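Polyporopepsin (Irpex lacteus, PDB 1WKR) is a milk-clotting aspartic endopeptidase of broad specificity that cleaves proteins with a pair of active-site aspartates. Local coordinates at residues A[29-34]-A[105-110]; A[142-147]-A[315-320]; A[209-214]-A[306-311]; A[216-221]-A[290-295]; A[311-316]-A[327-332]. One frame throughout, in Å; residues are numbered along the deposited sequence.

Interaction 1: residues A[29-34]-A[105-110]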
# COMPACT_ATOMS: atom_id res chain seq x y z
N LEU A 29 -9.88 3.77 -8.09
CA LEU A 29 -8.44 3.73 -8.21
C LEU A 29 -7.83 3.06 -7.02
O LEU A 29 -8.21 3.28 -5.85
CB LEU A 29 -7.85 5.13 -8.35
CG LEU A 29 -8.37 5.95 -9.58
CD1 LEU A 29 -7.49 7.15 -9.77
CD2 LEU A 29 -8.29 5.11 -10.90
N LEU A 30 -6.81 2.22 -7.29
CA LEU A 30 -6.11 1.44 -6.27
C LEU A 30 -5.20 2.36 -5.45
O LEU A 30 -4.37 3.09 -6.01
CB LEU A 30 -5.33 0.36 -7.00
CG LEU A 30 -4.68 -0.76 -6.15
CD1 LEU A 30 -4.52 -2.04 -6.98
CD2 LEU A 30 -3.30 -0.33 -5.62
N VAL A 31 -5.34 2.31 -4.15
CA VAL A 31 -4.54 3.17 -3.25
C VAL A 31 -3.12 2.62 -3.15
O VAL A 31 -2.89 1.54 -2.57
CB VAL A 31 -5.14 3.25 -1.86
CG1 VAL A 31 -4.25 4.04 -0.89
CG2 VAL A 31 -6.56 3.84 -1.93
N ASP A 32 -2.14 3.37 -3.70
CA ASP A 32 -0.76 2.83 -3.76
C ASP A 32 0.26 3.81 -3.22
O ASP A 32 0.65 4.77 -3.87
CB ASP A 32 -0.45 2.48 -5.23
CG ASP A 32 0.74 1.62 -5.39
OD1 ASP A 32 1.26 1.07 -4.36
OD2 ASP A 32 1.26 1.44 -6.53
N THR A 33 0.78 3.54 -2.02
CA THR A 33 1.95 4.27 -1.48
C THR A 33 3.24 3.73 -2.04
O THR A 33 4.28 4.34 -1.76
CB THR A 33 1.97 4.31 0.03
OG1 THR A 33 2.08 2.95 0.53
CG2 THR A 33 0.70 4.95 0.64
N GLY A 34 3.21 2.67 -2.87
CA GLY A 34 4.41 2.12 -3.49
C GLY A 34 4.68 2.60 -4.90
O GLY A 34 5.60 2.09 -5.53
N LEU A 105 -4.20 5.32 -7.69
CA LEU A 105 -4.01 6.62 -7.02
C LEU A 105 -2.57 6.61 -6.46
O LEU A 105 -2.30 5.86 -5.52
CB LEU A 105 -5.03 6.85 -5.93
CG LEU A 105 -4.95 8.25 -5.29
CD1 LEU A 105 -5.53 9.28 -6.23
CD2 LEU A 105 -5.64 8.29 -3.97
N GLY A 106 -1.68 7.38 -7.09
CA GLY A 106 -0.25 7.29 -6.79
C GLY A 106 0.13 8.25 -5.68
O GLY A 106 0.21 9.47 -5.87
N VAL A 107 0.29 7.69 -4.48
CA VAL A 107 0.58 8.48 -3.25
C VAL A 107 1.94 8.12 -2.65
O VAL A 107 2.26 8.55 -1.54
CB VAL A 107 -0.58 8.42 -2.24
CG1 VAL A 107 -1.74 9.31 -2.71
CG2 VAL A 107 -1.09 6.98 -2.02
N GLY A 108 2.77 7.45 -3.43
CA GLY A 108 4.21 7.32 -3.16
C GLY A 108 4.87 8.68 -3.29
O GLY A 108 4.26 9.70 -3.69
N PRO A 109 6.15 8.76 -2.96
CA PRO A 109 6.91 10.04 -3.07
C PRO A 109 7.10 10.39 -4.53
O PRO A 109 7.30 9.55 -5.40
CB PRO A 109 8.24 9.73 -2.39
CG PRO A 109 7.92 8.50 -1.53
CD PRO A 109 7.00 7.69 -2.38
N VAL A 110 7.09 11.72 -4.80
CA VAL A 110 7.16 12.18 -6.21
C VAL A 110 8.40 11.70 -6.90
O VAL A 110 8.35 11.58 -8.17
CB VAL A 110 7.04 13.73 -6.26
CG1 VAL A 110 8.18 14.44 -5.58
CG2 VAL A 110 6.81 14.21 -7.71
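D32 OD1 is gripped by two hydrogen bonds. G34 N donates to D32 OD1 at 2.9 Å from above the carboxylate plane, closing an Asx turn; the other bond joins it to a modified side chain of the bound inhibitor. OD2 is bonded to S35 OG, so both oxygens are fixed. D212 OD1 lies close to OD1, and two acids so near would probably shift each other's ionisation.

The strand carrying this aspartate is held by a parallel ladder. L105 N donates to L30 O at 2.8 Å, D32 N to L105 O at 3.1 Å, and V107 N to D32 O at 3.0 Å, the outer two from above the carbonyl plane. The CG2 methyl of V107 presses on D32 O, 3.4 Å away, while the T33 and V107 side chains cross obliquely, CG2 to CG2 at 3.8 Å.

Strand 103-106 runs between strands 25-32 and 39-40, the psi-loop arrangement of pepsin-like enzymes. L105 and V107 rest on V128 of helix 128-134, V31 and L105 on V16 of adjoining strand 14-20 and L160 of strand 155-162, and T33 OG1 reaches across to V211 O in the fireman's grip joining the two catalytic loops.

Interaction 2: residues A[142-147]-A[315-320]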
# COMPACT_ATOMS: atom_id res chain seq x y z
N LEU A 142 0.79 15.74 3.84
CA LEU A 142 0.68 14.48 4.57
C LEU A 142 -0.54 13.74 4.11
O LEU A 142 -1.57 14.33 3.81
CB LEU A 142 0.63 14.87 6.04
CG LEU A 142 0.36 13.82 7.12
CD1 LEU A 142 1.01 14.26 8.43
CD2 LEU A 142 -1.15 13.51 7.24
N LEU A 143 -0.44 12.40 4.17
CA LEU A 143 -1.55 11.48 3.95
C LEU A 143 -1.55 10.50 5.10
O LEU A 143 -0.51 9.95 5.41
CB LEU A 143 -1.33 10.72 2.60
CG LEU A 143 -2.29 9.52 2.42
CD1 LEU A 143 -3.74 9.91 2.30
CD2 LEU A 143 -1.86 8.76 1.16
N ALA A 144 -2.70 10.20 5.69
CA ALA A 144 -2.83 9.18 6.74
C ALA A 144 -3.83 8.17 6.30
O ALA A 144 -4.94 8.50 5.77
CB ALA A 144 -3.24 9.84 8.04
N VAL A 145 -3.54 6.87 6.46
CA VAL A 145 -4.32 5.78 5.90
C VAL A 145 -4.78 4.86 7.00
O VAL A 145 -3.98 4.32 7.79
CB VAL A 145 -3.46 4.99 4.89
CG1 VAL A 145 -4.22 3.76 4.40
CG2 VAL A 145 -3.04 5.85 3.75
N SER A 146 -6.10 4.60 7.01
CA SER A 146 -6.75 3.60 7.84
C SER A 146 -7.22 2.44 7.01
O SER A 146 -8.11 2.61 6.13
CB SER A 146 -7.90 4.22 8.59
OG SER A 146 -8.67 3.23 9.28
N PHE A 147 -6.65 1.26 7.24
CA PHE A 147 -7.19 -0.03 6.76
C PHE A 147 -7.66 -0.82 7.96
O PHE A 147 -7.28 -0.55 9.10
CB PHE A 147 -6.12 -0.81 5.99
CG PHE A 147 -5.66 -0.23 4.66
CD1 PHE A 147 -6.28 0.81 4.05
CD2 PHE A 147 -4.63 -0.86 4.00
CE1 PHE A 147 -5.88 1.26 2.78
CE2 PHE A 147 -4.19 -0.43 2.74
CZ PHE A 147 -4.84 0.63 2.14
N ARG A 315 -3.76 -3.80 10.35
CA ARG A 315 -3.58 -3.84 11.80
C ARG A 315 -2.94 -2.59 12.38
O ARG A 315 -2.87 -2.48 13.61
CB ARG A 315 -2.79 -5.07 12.18
CG ARG A 315 -3.41 -6.39 11.75
CD ARG A 315 -4.72 -6.69 12.43
NE ARG A 315 -5.39 -7.93 11.99
CZ ARG A 315 -5.83 -8.85 12.80
NH1 ARG A 315 -5.59 -8.88 14.12
NH2 ARG A 315 -6.53 -9.88 12.27
N PHE A 316 -2.44 -1.66 11.56
CA PHE A 316 -1.74 -0.46 12.03
C PHE A 316 -2.14 0.71 11.23
O PHE A 316 -2.17 0.67 9.98
CB PHE A 316 -0.22 -0.69 11.97
CG PHE A 316 0.22 -1.85 12.85
CD1 PHE A 316 0.30 -1.68 14.23
CD2 PHE A 316 0.51 -3.08 12.31
CE1 PHE A 316 0.62 -2.71 15.04
CE2 PHE A 316 0.86 -4.13 13.16
CZ PHE A 316 0.89 -3.94 14.50
N TYR A 317 -2.39 1.83 11.88
CA TYR A 317 -2.65 3.11 11.21
C TYR A 317 -1.32 3.67 10.70
O TYR A 317 -0.31 3.57 11.42
CB TYR A 317 -3.25 4.09 12.23
CG TYR A 317 -3.75 5.39 11.65
CD1 TYR A 317 -4.81 5.41 10.74
CD2 TYR A 317 -3.22 6.62 12.05
CE1 TYR A 317 -5.33 6.60 10.23
CE2 TYR A 317 -3.78 7.81 11.58
CZ TYR A 317 -4.79 7.78 10.70
OH TYR A 317 -5.36 8.99 10.23
N SER A 318 -1.30 4.25 9.51
CA SER A 318 0.00 4.73 8.93
C SER A 318 -0.13 6.14 8.45
O SER A 318 -1.14 6.59 7.93
CB SER A 318 0.44 3.76 7.83
OG SER A 318 -0.53 3.57 6.80
N VAL A 319 0.98 6.87 8.64
CA VAL A 319 1.07 8.30 8.33
C VAL A 319 2.28 8.52 7.40
O VAL A 319 3.38 8.21 7.75
CB VAL A 319 1.19 9.16 9.59
CG1 VAL A 319 1.20 10.65 9.19
CG2 VAL A 319 0.05 8.85 10.59
N TYR A 320 1.99 9.10 6.23
CA TYR A 320 2.96 9.28 5.16
C TYR A 320 3.20 10.81 5.11
O TYR A 320 2.41 11.55 4.53
CB TYR A 320 2.44 8.75 3.84
CG TYR A 320 2.07 7.28 3.96
CD1 TYR A 320 0.83 6.90 4.41
CD2 TYR A 320 3.00 6.29 3.69
CE1 TYR A 320 0.49 5.57 4.64
CE2 TYR A 320 2.66 4.91 3.88
CZ TYR A 320 1.42 4.62 4.36
OH TYR A 320 1.09 3.27 4.59
O HOH W 1 -6.90 8.60 8.08
O HOH W 2 -2.57 1.92 7.46
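Y317 leaves its strand with CG anti to the backbone N (chi1 -172°), which carries the ring back across the neighbouring strand. CD1 is the first ring atom to touch closely, 3.3 Å from V145 O. CE1 follows, with S146 CB 3.9 Å away at the ring edge, and CZ then packs on A144 CB. At the tip, OH comes within 3.2 Å of the same A144 CB, hydrogen-bonds to D166 N and shares a 2.7 Å bond with water 1, which in turn donates weakly to A144 O. Without the hydroxyl and ring, a leucine here has no link to D166 N or water 1, and would probably leave the packing on A144 looser.

The backbones form a regular antiparallel ladder. L143 and Y320 are a hydrogen-bonded pair, as are V145 and S318, with A144 and V319 the non-hydrogen-bonded pair between them; the shortest links, such as V145 N to S318 O at 2.8 Å, run nearly along the C=O axis. These are two of the strands in the six-stranded interdomain sheet of pepsin-like proteinases.

On the face bearing V145 and Y320, the valine CG2 meets the tyrosine CE1 obliquely at 3.7 Å. Y320 OH donates to S318 OG at 2.8 Å, S318 OG donates to water 2, and water 2 donates to V145 O and F316 O. With every proton in this chain directed, each bond would be expected to polarise the next, so that the two buried hydroxyls find partners in each other, a water and backbone carbonyls.

Interaction 3: residues A[209-214]-A[306-311]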
# COMPACT_ATOMS: atom_id res chain seq x y z
N GLY A 209 13.48 -1.14 4.07
CA GLY A 209 12.37 -1.67 3.27
C GLY A 209 11.29 -0.64 3.19
O GLY A 209 11.54 0.54 3.53
N ILE A 210 10.12 -0.99 2.70
CA ILE A 210 9.10 0.01 2.43
C ILE A 210 7.75 -0.35 3.00
O ILE A 210 7.50 -1.51 3.34
CB ILE A 210 8.98 0.32 0.91
CG1 ILE A 210 8.28 -0.83 0.15
CG2 ILE A 210 10.37 0.61 0.31
CD1 ILE A 210 7.95 -0.51 -1.31
N VAL A 211 6.91 0.66 3.14
CA VAL A 211 5.51 0.52 3.60
C VAL A 211 4.64 0.80 2.42
O VAL A 211 4.67 1.92 1.86
CB VAL A 211 5.25 1.47 4.78
CG1 VAL A 211 3.80 1.28 5.25
CG2 VAL A 211 6.23 1.24 5.92
N ASP A 212 3.87 -0.18 2.00
CA ASP A 212 3.21 -0.12 0.68
C ASP A 212 1.78 -0.65 0.79
O ASP A 212 1.55 -1.86 0.85
CB ASP A 212 4.03 -0.92 -0.33
CG ASP A 212 3.48 -0.79 -1.69
OD1 ASP A 212 2.53 -0.02 -1.95
OD2 ASP A 212 4.02 -1.49 -2.66
N THR A 213 0.81 0.25 0.69
CA THR A 213 -0.59 -0.12 0.65
C THR A 213 -0.94 -0.99 -0.54
O THR A 213 -1.96 -1.68 -0.50
CB THR A 213 -1.49 1.13 0.62
OG1 THR A 213 -1.15 1.93 -0.53
CG2 THR A 213 -1.34 2.02 1.89
N GLY A 214 -0.16 -0.88 -1.64
CA GLY A 214 -0.43 -1.58 -2.91
C GLY A 214 0.35 -2.85 -3.07
O GLY A 214 0.45 -3.39 -4.19
N PHE A 306 12.16 -5.67 2.66
CA PHE A 306 10.82 -6.03 3.12
C PHE A 306 9.80 -5.06 2.50
O PHE A 306 10.19 -3.93 2.14
CB PHE A 306 10.71 -6.03 4.70
CG PHE A 306 10.93 -4.66 5.30
CD1 PHE A 306 9.92 -3.71 5.35
CD2 PHE A 306 12.18 -4.32 5.81
CE1 PHE A 306 10.12 -2.47 5.89
CE2 PHE A 306 12.39 -3.07 6.37
CZ PHE A 306 11.38 -2.16 6.42
N ILE A 307 8.58 -5.52 2.48
CA ILE A 307 7.42 -4.63 2.13
C ILE A 307 6.38 -4.90 3.21
O ILE A 307 5.80 -6.00 3.27
CB ILE A 307 6.86 -4.87 0.73
CG1 ILE A 307 7.94 -4.67 -0.33
CG2 ILE A 307 5.70 -3.92 0.50
CD1 ILE A 307 7.53 -4.93 -1.76
N ASN A 308 6.09 -3.88 4.03
CA ASN A 308 4.95 -3.95 4.97
C ASN A 308 3.72 -3.57 4.15
O ASN A 308 3.49 -2.39 3.85
CB ASN A 308 5.15 -3.02 6.16
CG ASN A 308 6.33 -3.36 7.02
OD1 ASN A 308 6.95 -4.41 6.92
ND2 ASN A 308 6.67 -2.43 7.93
N GLY A 309 2.94 -4.59 3.76
CA GLY A 309 1.83 -4.41 2.82
C GLY A 309 0.51 -4.23 3.45
O GLY A 309 0.38 -3.97 4.66
N LEU A 310 -0.53 -4.31 2.61
CA LEU A 310 -1.93 -4.14 3.05
C LEU A 310 -2.27 -5.00 4.23
O LEU A 310 -2.94 -4.54 5.14
CB LEU A 310 -2.82 -4.52 1.82
CG LEU A 310 -4.33 -4.49 2.04
CD1 LEU A 310 -4.99 -4.30 0.67
CD2 LEU A 310 -4.84 -5.78 2.66
N THR A 311 -1.78 -6.24 4.29
CA THR A 311 -2.12 -7.16 5.35
C THR A 311 -1.51 -6.73 6.66
O THR A 311 -2.07 -7.02 7.74
CB THR A 311 -1.73 -8.60 4.99
OG1 THR A 311 -0.34 -8.61 4.49
CG2 THR A 311 -2.66 -9.22 3.96
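F306 lays its ring flat against G209: the glycine CA sits 3.3 Å from the ring centroid, only 13° off the normal, a CH-pi contact over the face. The ring gets there because CG takes the crowded position between the backbone N and the carbonyl carbon (chi1 64°). A side chain at G209 would run into the ring, so the bare backbone is what permits this close approach.

One residue on, I210 and I307 lie side by side and point the same way, CG1 to CG1 at 3.9 Å. I307 turns its other branch forward, CG2 meeting D212 CB at 3.5 Å, and thereby packs against the base of the catalytic side chain. V211 and N308 occupy the other face, where the side-chain ND2 of N308 is bonded to Q193 OE1.

Three parallel-strand bonds set this register, the straightest being D212 N to N308 O at 2.9 Å (174°). D212 OD1 accepts from G214 N at 2.8 Å in an Asx turn, while OD2 is shared between T215 OG1 and the bound inhibitor.

Strand 306-308 is flanked by strand 207-211 and strand 218-220, a second psi-loop echoing the one round D32. G309 stands at the N-cap position of helix 310-313, V211 leans on I191 of strand 190-197, and T213, bonded through OG1 to V31 O, packs on Y320 of strand 316-321.

Interaction 4: residues A[216-221]-A[290-295]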
# COMPACT_ATOMS: atom_id res chain seq x y z
N THR A 216 -0.04 -6.64 -1.43
CA THR A 216 -1.00 -7.35 -0.60
C THR A 216 -0.33 -7.92 0.65
O THR A 216 -0.76 -7.72 1.79
CB THR A 216 -1.67 -8.49 -1.35
OG1 THR A 216 -2.19 -8.01 -2.59
CG2 THR A 216 -2.82 -9.10 -0.55
N LEU A 217 0.69 -8.75 0.43
CA LEU A 217 1.30 -9.53 1.47
C LEU A 217 2.30 -8.70 2.29
O LEU A 217 2.67 -7.60 1.91
CB LEU A 217 2.03 -10.75 0.82
CG LEU A 217 1.10 -11.70 0.07
CD1 LEU A 217 1.88 -12.95 -0.36
CD2 LEU A 217 -0.15 -12.15 0.86
N THR A 218 2.68 -9.25 3.44
CA THR A 218 3.77 -8.72 4.21
C THR A 218 5.02 -9.47 3.75
O THR A 218 5.17 -10.70 4.10
CB THR A 218 3.45 -8.86 5.69
OG1 THR A 218 2.28 -8.05 5.97
CG2 THR A 218 4.57 -8.37 6.61
N LEU A 219 5.79 -8.88 2.87
CA LEU A 219 6.88 -9.58 2.21
C LEU A 219 8.19 -9.33 2.91
O LEU A 219 8.52 -8.20 3.31
CB LEU A 219 7.00 -9.13 0.74
CG LEU A 219 5.79 -9.41 -0.16
CD1 LEU A 219 6.08 -8.86 -1.58
CD2 LEU A 219 5.52 -10.91 -0.20
N ILE A 220 8.98 -10.40 3.03
CA ILE A 220 10.31 -10.31 3.67
C ILE A 220 11.35 -10.99 2.83
O ILE A 220 11.05 -11.92 2.06
CB ILE A 220 10.25 -10.89 5.14
CG1 ILE A 220 9.82 -12.39 5.13
CG2 ILE A 220 9.29 -10.05 5.96
CD1 ILE A 220 9.77 -13.00 6.53
N ALA A 221 12.57 -10.51 2.95
CA ALA A 221 13.69 -11.05 2.17
C ALA A 221 13.76 -12.57 2.26
O ALA A 221 13.38 -13.14 3.27
CB ALA A 221 15.02 -10.45 2.65
N TYR A 290 -3.93 -20.19 5.91
CA TYR A 290 -2.92 -19.74 4.95
C TYR A 290 -2.33 -18.44 5.48
O TYR A 290 -3.02 -17.59 6.06
CB TYR A 290 -3.53 -19.49 3.53
CG TYR A 290 -4.22 -20.73 3.03
CD1 TYR A 290 -3.54 -21.79 2.55
CD2 TYR A 290 -5.61 -20.79 3.05
CE1 TYR A 290 -4.19 -23.00 2.07
CE2 TYR A 290 -6.28 -21.94 2.54
CZ TYR A 290 -5.52 -22.92 2.10
OH TYR A 290 -6.27 -24.10 1.63
N LEU A 291 -1.04 -18.25 5.30
CA LEU A 291 -0.31 -17.12 5.85
C LEU A 291 -0.12 -16.02 4.87
O LEU A 291 0.06 -16.24 3.65
CB LEU A 291 1.02 -17.55 6.42
CG LEU A 291 1.00 -18.73 7.40
CD1 LEU A 291 2.37 -19.01 7.96
CD2 LEU A 291 -0.03 -18.47 8.51
N ILE A 292 -0.10 -14.77 5.38
CA ILE A 292 0.08 -13.59 4.52
C ILE A 292 1.49 -13.03 4.57
O ILE A 292 1.74 -12.02 3.94
CB ILE A 292 -1.03 -12.51 4.74
CG1 ILE A 292 -1.18 -12.06 6.21
CG2 ILE A 292 -2.35 -13.06 4.22
CD1 ILE A 292 0.05 -11.38 6.77
N VAL A 293 2.38 -13.69 5.28
CA VAL A 293 3.82 -13.40 5.20
C VAL A 293 4.37 -14.12 4.02
O VAL A 293 4.22 -15.37 3.93
CB VAL A 293 4.54 -13.78 6.52
CG1 VAL A 293 6.05 -13.57 6.37
CG2 VAL A 293 3.98 -12.95 7.66
N GLY A 294 4.97 -13.42 3.09
CA GLY A 294 5.50 -13.98 1.84
C GLY A 294 6.91 -13.65 1.57
O GLY A 294 7.52 -12.85 2.30
N ASP A 295 7.44 -14.21 0.51
CA ASP A 295 8.82 -14.05 0.10
C ASP A 295 8.93 -12.87 -0.82
O ASP A 295 8.28 -12.84 -1.90
CB ASP A 295 9.30 -15.35 -0.58
CG ASP A 295 10.82 -15.44 -0.70
OD1 ASP A 295 11.50 -14.42 -0.85
OD2 ASP A 295 11.38 -16.58 -0.57
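The flat groups at this junction are peptide units. The one joining G294 to D295 has L219 CD2 over one face, 3.5 Å almost straight above G294 C, and at its edge G294 O receives I220 N in the carbonyl plane at 2.9 Å. I292 O is likewise met in its carbonyl plane by T218 N at 3.0 Å, with L217 CB crowding the same oxygen at 3.4 Å. T218 O differs: G294 N approaches it from above the plane, 36° out, and V293 CA adds a CA-H...O contact.

Side chains pack around this short parallel ladder, whose strands diverge by 41°. L217 CD2 lies 4.0 Å from I292 CB. On the opposite side of the ladder from L219, I220 CD1 crosses V293 CG1 obliquely at 3.8 Å; I220 CG1 takes the crowded position between the backbone N and the carbonyl carbon. A side chain at G294 would strike L219 CD2 and press on L217 CD1, so the two leucines close directly over the glycine backbone.

Polar ends find partners beyond the ladder: T218 OG1 bonds to T311 OG1, and D295 OD1 to S222 OG and G297 N. The contact is therefore a backbone ladder packed largely by hydrocarbon, which presents L217 and L219 to the inhibitor as apolar surface while T216 alongside holds the inhibitor backbone through hydrogen bonds.

Interaction 5: residues A[311-316]-A[327-332]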
# COMPACT_ATOMS: atom_id res chain seq x y z
N THR A 311 -1.78 -6.24 4.29
CA THR A 311 -2.12 -7.16 5.35
C THR A 311 -1.51 -6.73 6.66
O THR A 311 -2.07 -7.02 7.74
CB THR A 311 -1.73 -8.60 4.99
OG1 THR A 311 -0.34 -8.61 4.49
CG2 THR A 311 -2.66 -9.22 3.96
N PHE A 312 -0.37 -6.03 6.64
CA PHE A 312 0.19 -5.42 7.84
C PHE A 312 -0.62 -4.18 8.22
O PHE A 312 -0.97 -3.98 9.41
CB PHE A 312 1.66 -5.05 7.52
CG PHE A 312 2.39 -4.32 8.65
CD1 PHE A 312 2.38 -2.93 8.73
CD2 PHE A 312 3.13 -5.01 9.59
CE1 PHE A 312 3.06 -2.27 9.72
CE2 PHE A 312 3.83 -4.31 10.60
CZ PHE A 312 3.75 -2.94 10.65
N LEU A 313 -0.95 -3.34 7.24
CA LEU A 313 -1.63 -2.08 7.49
C LEU A 313 -3.07 -2.24 7.88
O LEU A 313 -3.68 -1.33 8.43
CB LEU A 313 -1.49 -1.19 6.26
CG LEU A 313 -0.05 -0.81 5.93
CD1 LEU A 313 0.06 -0.17 4.57
CD2 LEU A 313 0.53 0.10 7.00
N GLU A 314 -3.68 -3.43 7.66
CA GLU A 314 -4.98 -3.71 8.24
C GLU A 314 -4.96 -3.69 9.77
O GLU A 314 -6.01 -3.61 10.40
CB GLU A 314 -5.53 -5.05 7.74
CG GLU A 314 -6.05 -5.02 6.31
CD GLU A 314 -6.43 -6.37 5.78
OE1 GLU A 314 -5.64 -7.32 6.02
OE2 GLU A 314 -7.45 -6.53 5.13
N ARG A 315 -3.76 -3.80 10.35
CA ARG A 315 -3.58 -3.84 11.80
C ARG A 315 -2.94 -2.59 12.38
O ARG A 315 -2.87 -2.48 13.61
CB ARG A 315 -2.79 -5.07 12.18
CG ARG A 315 -3.41 -6.39 11.75
CD ARG A 315 -4.72 -6.69 12.43
NE ARG A 315 -5.39 -7.93 11.99
CZ ARG A 315 -5.83 -8.85 12.80
NH1 ARG A 315 -5.59 -8.88 14.12
NH2 ARG A 315 -6.53 -9.88 12.27
N PHE A 316 -2.44 -1.66 11.56
CA PHE A 316 -1.74 -0.46 12.03
C PHE A 316 -2.14 0.71 11.23
O PHE A 316 -2.17 0.67 9.98
CB PHE A 316 -0.22 -0.69 11.97
CG PHE A 316 0.22 -1.85 12.85
CD1 PHE A 316 0.30 -1.68 14.23
CD2 PHE A 316 0.51 -3.08 12.31
CE1 PHE A 316 0.62 -2.71 15.04
CE2 PHE A 316 0.86 -4.13 13.16
CZ PHE A 316 0.89 -3.94 14.50
N LEU A 327 7.65 8.62 8.50
CA LEU A 327 6.51 7.71 8.47
C LEU A 327 6.10 7.42 9.89
O LEU A 327 6.95 7.17 10.75
CB LEU A 327 6.94 6.41 7.74
CG LEU A 327 5.77 5.42 7.63
CD1 LEU A 327 5.63 4.89 6.19
CD2 LEU A 327 5.73 4.38 8.69
N GLY A 328 4.79 7.52 10.13
CA GLY A 328 4.24 7.20 11.45
C GLY A 328 3.40 5.95 11.45
O GLY A 328 2.75 5.59 10.45
N LEU A 329 3.41 5.25 12.58
CA LEU A 329 2.59 4.05 12.78
C LEU A 329 1.98 4.08 14.16
O LEU A 329 2.59 4.58 15.14
CB LEU A 329 3.43 2.77 12.63
CG LEU A 329 2.85 1.58 12.19
CD1 LEU A 329 2.45 1.60 10.66
CD2 LEU A 329 3.69 0.31 12.39
N ALA A 330 0.77 3.52 14.26
CA ALA A 330 0.06 3.38 15.55
C ALA A 330 -0.76 2.13 15.50
O ALA A 330 -1.19 1.62 14.43
CB ALA A 330 -0.85 4.58 15.82
N THR A 331 -1.00 1.53 16.68
CA THR A 331 -2.02 0.51 16.86
C THR A 331 -3.40 1.06 16.56
O THR A 331 -3.60 2.26 16.46
CB THR A 331 -1.97 -0.07 18.28
OG1 THR A 331 -2.09 1.02 19.24
CG2 THR A 331 -0.63 -0.80 18.60
N THR A 332 -4.34 0.14 16.43
CA THR A 332 -5.77 0.49 16.23
C THR A 332 -6.60 -0.45 17.11
O THR A 332 -6.10 -1.44 17.67
CB THR A 332 -6.18 0.35 14.76
OG1 THR A 332 -6.42 -1.06 14.50
CG2 THR A 332 -5.10 0.83 13.79
O HOH W 3 -6.97 -1.53 11.86
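Apolar packing dominates, and L329 is its hub. CG stands anti to the backbone N, sending the two methyls in among three side chains. CD2 meets the edge of the F312 ring tip to tip, 3.7 Å from CZ, while CD1 touches F316 CB at 3.8 Å and, more loosely, L313 CD2 at 4.4 Å. An alanine here, lacking both methyls, would probably leave the two phenylalanines less well supported. Their rings also brace each other, F316 CD2 lying 3.6 Å above the F312 plane toward its rim, with the planes at about 35°. T332 CG2 packs on the backbone carbon F316 C.

The carbonyl of A330 supplies weak polar contacts. Its oxygen receives a CA-H...O contact from F316 CA at 3.2 Å, bent to 123°, and also lies in the plane of the F316 ring at its edge.

A water adds a bridge: water 3 donates to E314 O at 2.7 Å and shares a bond of equal length with T332 OG1, which is itself bonded to F334 N.

The contact fills the corner where helix 310-313 turns into strand 316-321, whose partner is strand 326-331. A330 is bonded to Y317 across that pair and L329 to T175 on its other side, while L329 touches F265 and F316 touches L267 of strand 263-267; F312 meets F258 edge-to-face.

The contacts follow the two-lobed plan of pepsin-like enzymes. Interaction 1 closes first along the chain. Interaction 3 is the equivalent psi-loop of the C-terminal lobe; their centres lie 12 Å apart and they touch, consistent with the two aspartates being held close. Interaction 4 falls within the chain span of interaction 3 and extends its sheet, since strands 306-308 and 218-220 are neighbours. Interaction 2, spanning both, belongs to the interdomain sheet and touches interactions 1 and 3 through Y320. Interaction 5, whose centre is 7 Å from that of interaction 2, shares R315 and F316 with it and joins helix 310-313 to the same sheet. The two aspartate-bearing loops thus meet among contacts of both lobes.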